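Local coordinates for ubiquitin-like-specific protease 2 (Saccharomyces cerevisiae, PDB 5LNB), which is a cysteine protease of the peptidase C48 family that removes the ubiquitin-like modifier SUMO from its target proteins, represented here by its catalytic domain, at residues H171-I183 with I192-C204. Sequence-based numbering, arbitrary orientation.
Sequences HSREIDPIKEFLI and IQLDKTQIKMKTC
K196 meets two acids of helix 172-190, D176 and E180, one turn apart. The extended chain of K196 brings K196 NZ 2.7 Å from D176 OD2, which uses its syn lone pair; E180 OE2 lies on the same ammonium in a second salt bridge whose modelled length is doubtfully short. With CG anti to the backbone N (chi1 178°), the side chain of D176 crosses that of K196 at about a right angle. K179 slides past I199 in the opposite direction, K179 CG 3.9 Å from I199 CG2. I199 O receives a weak bond from K179 NZ (3.3 Å) and a proton from a water that accepts from K179 NZ and K200 NZ; the N-H of M201 is satisfied by another water, shared with K179. A further water donates to I183 O (2.6 Å) and I192 O and accepts from L194 N, bridging helix and loop. I183 CG1 packs 3.9 Å from I199 CD1, and I183 CD1 3.6 Å from K196 CB. M201 crosses I175, its SD 3.7 Å from I175 CG1. At the N-cap, a water joins H171 N to T203 OG1; H171 ND1 donates in its ring plane to E174 OE1 (2.7 Å, 146°), tilted on the anti side, and NE2 is hydrogen-bonded to D165 OD2. N-to-C directions differ by 149°, so the strand runs back roughly antiparallel to the helix, completing the beta-alpha-beta crossover from strand 159-164 to parallel 199-203 in the Ulp1-type catalytic domain.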
loop_
_atom_site.group_PDB
_atom_site.type_symbol
_atom_site.label_atom_id
_atom_site.label_comp_id
_atom_site.label_asym_id
_atom_site.label_seq_id
_atom_site.Cartn_x
_atom_site.Cartn_y
_atom_site.Cartn_z
ATOM N N HIS A 171 3.319 -7.056 -14.684
ATOM C CA HIS A 171 3.774 -7.906 -13.588
ATOM C C HIS A 171 2.999 -9.210 -13.510
ATOM O O HIS A 171 2.686 -9.705 -12.429
ATOM C CB HIS A 171 3.697 -7.146 -12.269
ATOM C CG HIS A 171 4.571 -5.938 -12.240
ATOM N ND1 HIS A 171 5.947 -6.021 -12.255
ATOM C CD2 HIS A 171 4.272 -4.618 -12.233
ATOM C CE1 HIS A 171 6.459 -4.803 -12.237
ATOM N NE2 HIS A 171 5.465 -3.934 -12.222
ATOM N N SER A 172 2.711 -9.807 -14.664
ATOM C CA SER A 172 2.070 -11.118 -14.694
ATOM C C SER A 172 2.793 -12.132 -13.804
ATOM O O SER A 172 2.167 -12.820 -12.984
ATOM C CB SER A 172 2.009 -11.608 -16.140
ATOM O OG SER A 172 1.257 -12.790 -16.232
ATOM N N ARG A 173 4.116 -12.242 -13.953
ATOM C CA ARG A 173 4.863 -13.252 -13.207
ATOM C C ARG A 173 4.811 -13.002 -11.702
ATOM O O ARG A 173 4.695 -13.951 -10.917
ATOM C CB ARG A 173 6.312 -13.305 -13.682
ATOM C CG ARG A 173 6.536 -14.151 -14.926
ATOM C CD ARG A 173 8.016 -14.232 -15.290
ATOM N NE ARG A 173 8.566 -12.927 -15.656
ATOM C CZ ARG A 173 9.283 -12.157 -14.842
ATOM N NH1 ARG A 173 9.550 -12.564 -13.607
ATOM N NH2 ARG A 173 9.734 -10.981 -15.263
ATOM N N GLU A 174 4.915 -11.739 -11.272
ATOM C CA GLU A 174 4.926 -11.431 -9.841
ATOM C C GLU A 174 3.538 -11.467 -9.217
ATOM O O GLU A 174 3.428 -11.648 -8.004
ATOM C CB GLU A 174 5.537 -10.044 -9.573
ATOM C CG GLU A 174 6.990 -9.899 -9.990
ATOM C CD GLU A 174 7.146 -9.596 -11.475
ATOM O OE1 GLU A 174 6.460 -8.676 -11.968
ATOM O OE2 GLU A 174 7.948 -10.278 -12.147
ATOM N N ILE A 175 2.482 -11.271 -10.000
ATOM C CA ILE A 175 1.136 -11.327 -9.450
ATOM C C ILE A 175 0.596 -12.752 -9.398
ATOM O O ILE A 175 -0.352 -13.018 -8.644
ATOM C CB ILE A 175 0.190 -10.421 -10.255
ATOM C CG1 ILE A 175 0.596 -8.954 -10.076
ATOM C CG2 ILE A 175 -1.276 -10.684 -9.884
ATOM C CD1 ILE A 175 0.748 -8.520 -8.645
ATOM N N ASP A 176 1.178 -13.679 -10.159
ATOM C CA ASP A 176 0.680 -15.048 -10.150
ATOM C C ASP A 176 0.704 -15.670 -8.758
ATOM O O ASP A 176 -0.255 -16.372 -8.415
ATOM C CB ASP A 176 1.469 -15.905 -11.152
ATOM C CG ASP A 176 1.034 -17.366 -11.147
ATOM O OD1 ASP A 176 1.677 -18.186 -10.446
ATOM O OD2 ASP A 176 0.024 -17.691 -11.818
ATOM N N PRO A 177 1.736 -15.472 -7.934
ATOM C CA PRO A 177 1.669 -16.001 -6.562
ATOM C C PRO A 177 0.485 -15.468 -5.781
ATOM O O PRO A 177 -0.016 -16.152 -4.883
ATOM C CB PRO A 177 2.999 -15.546 -5.946
ATOM C CG PRO A 177 3.915 -15.394 -7.108
ATOM C CD PRO A 177 3.062 -14.919 -8.251
ATOM N N ILE A 178 0.014 -14.261 -6.088
ATOM C CA ILE A 178 -1.130 -13.739 -5.354
ATOM C C ILE A 178 -2.404 -14.428 -5.812
ATOM O O ILE A 178 -3.304 -14.688 -5.005
ATOM C CB ILE A 178 -1.220 -12.208 -5.491
ATOM C CG1 ILE A 178 0.060 -11.556 -4.959
ATOM C CG2 ILE A 178 -2.448 -11.686 -4.740
ATOM C CD1 ILE A 178 0.080 -10.048 -5.072
ATOM N N LYS A 179 -2.503 -14.745 -7.105
ATOM C CA LYS A 179 -3.622 -15.555 -7.577
ATOM C C LYS A 179 -3.690 -16.877 -6.822
ATOM O O LYS A 179 -4.757 -17.283 -6.350
ATOM C CB LYS A 179 -3.502 -15.805 -9.075
ATOM C CG LYS A 179 -3.513 -14.568 -9.933
ATOM C CD LYS A 179 -3.895 -14.925 -11.358
ATOM C CE LYS A 179 -3.817 -13.720 -12.286
ATOM N NZ LYS A 179 -4.122 -14.136 -13.709
ATOM N N GLU A 180 -2.556 -17.571 -6.700
ATOM C CA GLU A 180 -2.567 -18.872 -6.039
ATOM C C GLU A 180 -2.874 -18.732 -4.554
ATOM O O GLU A 180 -3.587 -19.562 -3.975
ATOM C CB GLU A 180 -1.231 -19.583 -6.261
ATOM C CG GLU A 180 -0.929 -19.878 -7.743
ATOM C CD GLU A 180 -1.852 -20.941 -8.367
ATOM O OE1 GLU A 180 -2.371 -21.818 -7.634
ATOM O OE2 GLU A 180 -2.055 -20.900 -9.601
ATOM N N PHE A 181 -2.352 -17.675 -3.926
ATOM C CA PHE A 181 -2.697 -17.382 -2.540
ATOM C C PHE A 181 -4.206 -17.273 -2.364
ATOM O O PHE A 181 -4.782 -17.861 -1.441
ATOM C CB PHE A 181 -2.021 -16.086 -2.094
ATOM C CG PHE A 181 -2.580 -15.539 -0.821
ATOM C CD1 PHE A 181 -2.208 -16.086 0.403
ATOM C CD2 PHE A 181 -3.509 -14.510 -0.842
ATOM C CE1 PHE A 181 -2.728 -15.595 1.582
ATOM C CE2 PHE A 181 -4.036 -14.011 0.335
ATOM C CZ PHE A 181 -3.648 -14.557 1.556
ATOM N N LEU A 182 -4.867 -16.519 -3.247
ATOM C CA LEU A 182 -6.305 -16.312 -3.111
ATOM C C LEU A 182 -7.063 -17.618 -3.262
ATOM O O LEU A 182 -8.071 -17.842 -2.584
ATOM C CB LEU A 182 -6.798 -15.304 -4.145
ATOM C CG LEU A 182 -6.303 -13.883 -3.932
ATOM C CD1 LEU A 182 -6.692 -13.002 -5.123
ATOM C CD2 LEU A 182 -6.850 -13.344 -2.585
ATOM N N ILE A 183 -6.600 -18.484 -4.158
ATOM C CA ILE A 183 -7.278 -19.752 -4.381
ATOM C C ILE A 183 -7.166 -20.630 -3.144
ATOM O O ILE A 183 -8.151 -21.221 -2.690
ATOM C CB ILE A 183 -6.702 -20.446 -5.626
ATOM C CG1 ILE A 183 -7.080 -19.657 -6.879
ATOM C CG2 ILE A 183 -7.204 -21.875 -5.723
ATOM C CD1 ILE A 183 -6.482 -20.218 -8.156
ATOM N N ILE A 192 -14.304 -22.784 -0.400
ATOM C CA ILE A 192 -14.745 -22.363 -1.723
ATOM C C ILE A 192 -13.702 -22.797 -2.741
ATOM O O ILE A 192 -12.498 -22.590 -2.542
ATOM C CB ILE A 192 -14.963 -20.840 -1.772
ATOM C CG1 ILE A 192 -16.352 -20.477 -1.235
ATOM C CG2 ILE A 192 -14.747 -20.302 -3.175
ATOM C CD1 ILE A 192 -16.559 -18.967 -1.098
ATOM N N GLN A 193 -14.158 -23.404 -3.827
ATOM C CA GLN A 193 -13.296 -23.734 -4.955
ATOM C C GLN A 193 -13.274 -22.531 -5.894
ATOM O O GLN A 193 -14.276 -22.213 -6.541
ATOM C CB GLN A 193 -13.784 -25.001 -5.654
ATOM C CG GLN A 193 -13.486 -26.276 -4.881
ATOM C CD GLN A 193 -14.067 -27.507 -5.553
ATOM O OE1 GLN A 193 -15.278 -27.734 -5.517
ATOM N NE2 GLN A 193 -13.207 -28.303 -6.180
ATOM N N LEU A 194 -12.144 -21.844 -5.943
ATOM C CA LEU A 194 -12.015 -20.609 -6.697
ATOM C C LEU A 194 -11.193 -20.871 -7.950
ATOM O O LEU A 194 -10.069 -21.378 -7.867
ATOM C CB LEU A 194 -11.365 -19.518 -5.847
ATOM C CG LEU A 194 -11.264 -18.166 -6.546
ATOM C CD1 LEU A 194 -12.667 -17.686 -6.924
ATOM C CD2 LEU A 194 -10.562 -17.167 -5.646
ATOM N N ASP A 195 -11.758 -20.530 -9.103
ATOM C CA ASP A 195 -11.095 -20.779 -10.375
ATOM C C ASP A 195 -10.104 -19.659 -10.686
ATOM O O ASP A 195 -10.452 -18.475 -10.636
ATOM C CB ASP A 195 -12.127 -20.902 -11.494
ATOM C CG ASP A 195 -11.687 -21.849 -12.584
ATOM O OD1 ASP A 195 -10.474 -22.138 -12.645
ATOM O OD2 ASP A 195 -12.545 -22.306 -13.377
ATOM N N LYS A 196 -8.864 -20.041 -10.998
ATOM C CA LYS A 196 -7.843 -19.058 -11.342
ATOM C C LYS A 196 -8.298 -18.142 -12.477
ATOM O O LYS A 196 -7.960 -16.953 -12.492
ATOM C CB LYS A 196 -6.546 -19.774 -11.715
ATOM C CG LYS A 196 -5.304 -18.888 -11.776
ATOM C CD LYS A 196 -4.060 -19.765 -11.726
ATOM C CE LYS A 196 -2.790 -18.967 -11.884
ATOM N NZ LYS A 196 -1.579 -19.822 -11.679
ATOM N N THR A 197 -9.060 -18.669 -13.440
ATOM C CA THR A 197 -9.493 -17.811 -14.541
ATOM C C THR A 197 -10.501 -16.758 -14.099
ATOM O O THR A 197 -10.787 -15.839 -14.874
ATOM C CB THR A 197 -10.084 -18.638 -15.688
ATOM O OG1 THR A 197 -11.284 -19.279 -15.248
ATOM C CG2 THR A 197 -9.097 -19.687 -16.143
ATOM N N GLN A 198 -11.038 -16.872 -12.885
ATOM C CA GLN A 198 -11.860 -15.827 -12.288
ATOM C C GLN A 198 -11.036 -14.671 -11.740
ATOM O O GLN A 198 -11.611 -13.649 -11.349
ATOM C CB GLN A 198 -12.700 -16.409 -11.149
ATOM C CG GLN A 198 -14.138 -16.728 -11.477
ATOM C CD GLN A 198 -14.898 -17.196 -10.235
ATOM O OE1 GLN A 198 -14.754 -18.343 -9.797
ATOM N NE2 GLN A 198 -15.685 -16.299 -9.649
ATOM N N ILE A 199 -9.714 -14.807 -11.699
ATOM C CA ILE A 199 -8.827 -13.822 -11.090
ATOM C C ILE A 199 -8.011 -13.171 -12.199
ATOM O O ILE A 199 -7.274 -13.854 -12.926
ATOM C CB ILE A 199 -7.923 -14.469 -10.030
ATOM C CG1 ILE A 199 -8.766 -15.337 -9.083
ATOM C CG2 ILE A 199 -7.142 -13.411 -9.255
ATOM C CD1 ILE A 199 -7.959 -16.050 -8.064
ATOM N N LYS A 200 -8.141 -11.854 -12.327
ATOM C CA LYS A 200 -7.544 -11.109 -13.426
ATOM C C LYS A 200 -6.627 -10.034 -12.869
ATOM O O LYS A 200 -7.053 -9.208 -12.052
ATOM C CB LYS A 200 -8.623 -10.491 -14.316
ATOM C CG LYS A 200 -9.470 -11.523 -15.048
ATOM C CD LYS A 200 -8.594 -12.501 -15.839
ATOM C CE LYS A 200 -9.414 -13.601 -16.514
ATOM N NZ LYS A 200 -8.538 -14.717 -16.971
ATOM N N MET A 201 -5.369 -10.057 -13.296
ATOM C CA MET A 201 -4.494 -8.921 -13.075
ATOM C C MET A 201 -4.858 -7.826 -14.069
ATOM O O MET A 201 -4.974 -8.089 -15.271
ATOM C CB MET A 201 -3.026 -9.315 -13.231
ATOM C CG MET A 201 -2.100 -8.117 -13.033
ATOM S SD MET A 201 -0.404 -8.330 -13.607
ATOM C CE MET A 201 -0.634 -8.490 -15.382
ATOM N N LYS A 202 -5.068 -6.609 -13.571
ATOM C CA LYS A 202 -5.346 -5.456 -14.418
ATOM C C LYS A 202 -4.218 -4.453 -14.229
ATOM O O LYS A 202 -3.995 -3.973 -13.113
ATOM C CB LYS A 202 -6.702 -4.832 -14.080
ATOM C CG LYS A 202 -7.885 -5.805 -14.148
ATOM C CD LYS A 202 -8.367 -6.044 -15.574
ATOM C CE LYS A 202 -9.560 -6.987 -15.592
ATOM N NZ LYS A 202 -10.037 -7.329 -16.976
ATOM N N THR A 203 -3.487 -4.172 -15.305
ATOM C CA THR A 203 -2.381 -3.215 -15.292
ATOM C C THR A 203 -2.974 -1.815 -15.292
ATOM O O THR A 203 -3.591 -1.400 -16.276
ATOM C CB THR A 203 -1.474 -3.427 -16.506
ATOM O OG1 THR A 203 -0.810 -4.690 -16.398
ATOM C CG2 THR A 203 -0.424 -2.322 -16.613
ATOM N N CYS A 204 -2.806 -1.091 -14.198
ATOM C CA CYS A 204 -3.499 0.182 -14.087
ATOM C C CYS A 204 -2.538 1.339 -14.289
ATOM O O CYS A 204 -1.503 1.400 -13.617
ATOM C CB CYS A 204 -4.185 0.298 -12.723
ATOM S SG CYS A 204 -5.414 -0.996 -12.465
HETATM O O HOH W 1 0.983 -5.264 -14.329
HETATM O O HOH W 2 -4.687 -12.052 -15.496
HETATM O O HOH W 3 -6.442 -15.751 -14.979
HETATM O O HOH W 4 -10.133 -22.381 -3.800
#